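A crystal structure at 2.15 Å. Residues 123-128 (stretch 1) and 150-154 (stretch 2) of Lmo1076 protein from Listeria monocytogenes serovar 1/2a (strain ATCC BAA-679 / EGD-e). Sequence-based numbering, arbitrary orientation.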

# COMPACT_ATOMS: atom_id res chain seq x y z
N GLU A 123 -9.32 -1.61 -0.77
CA GLU A 123 -8.47 -1.54 0.41
C GLU A 123 -7.43 -2.64 0.29
O GLU A 123 -7.50 -3.49 -0.60
CB GLU A 123 -9.27 -1.72 1.72
CG GLU A 123 -10.50 -0.86 1.84
CD GLU A 123 -10.18 0.54 2.26
OE1 GLU A 123 -9.02 0.78 2.67
OE2 GLU A 123 -11.09 1.39 2.19
N VAL A 124 -6.45 -2.62 1.19
CA VAL A 124 -5.55 -3.76 1.35
C VAL A 124 -6.43 -5.01 1.38
O VAL A 124 -7.40 -5.07 2.15
CB VAL A 124 -4.69 -3.62 2.62
CG1 VAL A 124 -3.81 -4.85 2.77
CG2 VAL A 124 -3.85 -2.39 2.54
N PRO A 125 -6.17 -5.99 0.53
CA PRO A 125 -7.11 -7.11 0.40
C PRO A 125 -7.22 -7.92 1.69
O PRO A 125 -6.23 -8.16 2.39
CB PRO A 125 -6.52 -7.95 -0.73
CG PRO A 125 -5.16 -7.38 -1.02
CD PRO A 125 -5.14 -5.99 -0.51
N GLY A 126 -8.45 -8.33 2.00
CA GLY A 126 -8.77 -9.09 3.19
C GLY A 126 -9.17 -8.23 4.37
O GLY A 126 -9.82 -8.73 5.31
N THR A 127 -8.78 -6.96 4.37
CA THR A 127 -9.16 -6.08 5.46
C THR A 127 -10.62 -5.67 5.30
O THR A 127 -11.28 -5.96 4.30
CB THR A 127 -8.24 -4.86 5.50
OG1 THR A 127 -8.39 -4.10 4.29
CG2 THR A 127 -6.79 -5.30 5.61
N VAL A 128 -11.13 -4.98 6.32
CA VAL A 128 -12.54 -4.63 6.32
C VAL A 128 -12.80 -3.58 5.25
O VAL A 128 -12.01 -2.64 5.07
CB VAL A 128 -12.98 -4.16 7.73
CG1 VAL A 128 -12.33 -2.83 8.09
CG2 VAL A 128 -14.50 -4.08 7.82
N GLN A 150 1.09 2.82 1.73
CA GLN A 150 1.36 1.39 1.67
C GLN A 150 0.74 0.70 2.87
O GLN A 150 0.43 1.32 3.89
CB GLN A 150 2.85 1.07 1.62
CG GLN A 150 3.63 1.41 2.86
CD GLN A 150 5.00 0.80 2.85
OE1 GLN A 150 5.71 0.89 1.86
NE2 GLN A 150 5.39 0.13 3.94
N GLY A 151 0.56 -0.61 2.72
CA GLY A 151 0.10 -1.47 3.79
C GLY A 151 0.46 -2.89 3.45
O GLY A 151 0.51 -3.25 2.26
N GLN A 152 0.70 -3.73 4.46
CA GLN A 152 1.11 -5.10 4.21
C GLN A 152 0.10 -6.06 4.80
O GLN A 152 -0.60 -5.73 5.77
CB GLN A 152 2.48 -5.39 4.79
CG GLN A 152 3.58 -4.57 4.13
CD GLN A 152 4.94 -4.83 4.74
OE1 GLN A 152 5.05 -5.49 5.78
NE2 GLN A 152 5.99 -4.30 4.10
N ILE A 153 0.04 -7.24 4.20
CA ILE A 153 -0.78 -8.33 4.70
C ILE A 153 -0.33 -9.60 4.01
O ILE A 153 -0.05 -9.61 2.80
CB ILE A 153 -2.29 -8.06 4.50
CG1 ILE A 153 -3.10 -9.07 5.28
CG2 ILE A 153 -2.68 -8.16 3.04
CD1 ILE A 153 -4.54 -8.67 5.43
N SER A 154 -0.24 -10.67 4.79
CA SER A 154 0.16 -11.97 4.29
C SER A 154 1.54 -11.93 3.65
O SER A 154 1.86 -12.72 2.76
CB SER A 154 -0.88 -12.54 3.32
OG SER A 154 -2.07 -12.82 4.03

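The contact between these two stretches is apolar and small, burying 196 Å² when both sides are summed. No hydrogen bond crosses it. What holds the surfaces together is the packing of aliphatic groups from a turn against one face of a strand, and the polar interactions lie within the turn, where they fix its shape.

The apolar packing centres on Val124 and Ile153, whose CA-to-CB bonds both point toward the opposing stretch. Val124 CG1 lies 3.5 Å from Ile153 CG2, a close van der Waals approach between two methyl groups. Both residues are branched at CB, so each presents a methyl group close to the backbone as well as a broad hydrocarbon surface. Ile153 has the longer reach. With chi1 and chi2 both near t, its CG1–CD1 arm is extended and runs along the turn, where Ile153 CD1 comes 4.1 Å from Thr127 CG2. Ile153 is the most covered residue of the contact, with 72 Å². Threonine suits its position because it carries a methyl group as well as a hydroxyl: CG2 meets the isoleucine while OG1 serves the turn.

A second kind of contact brings side chain against backbone. Ile153 CD1 lies 3.5 Å from Pro125 O and Ile153 CG2 lies 3.6 Å from the same oxygen, so both methyl groups border that carbonyl in van der Waals contact, not hydrogen bonding. Val124 and Gly151 have the nearest CA atoms across the stretches, 6.6 Å apart, and Val124 CG2 packs 4.2 Å from Gly151 CA. The absence of a side chain matters here, for an ideal CB on Gly151 would point toward the turn and stand only 3.0 Å from Val124 CG2, a tight fit. The neighbouring residues of the strand, Gln150 and Gln152, direct their CA-to-CB bonds away, as the alternation of an extended chain requires. Their polar side chains thus stay off the apolar contact, leaving Gly151 and Ile153 to face Val124.

The polar interactions belong to the type II beta turn from Val124 to Thr127. Thr127 N donates a hydrogen bond to Val124 O at 3.2 Å, closing the turn. The same carbonyl oxygen accepts a second, short bond from the threonine side chain, with Thr127 OG1 at 2.5 Å from Val124 O; the p rotamer of Thr127 places the hydroxyl for this interaction. Pro125 suits the second position of the turn because its ring restricts phi, here −64°, to the region a type II turn needs, with psi at 140°. Gly126 occupies the third position with phi/psi of 92/−21. At these angles a CB would be jammed against Pro125 O, so the backbone by itself calls for glycine. That ideal CB would also lie 3.8 Å from Ile153 CD1, which is not a clash; the local conformation, rather than the strand, makes the demand. The turn thus carries Val124, Pro125 O and Thr127 CG2 into the positions where they meet Ile153.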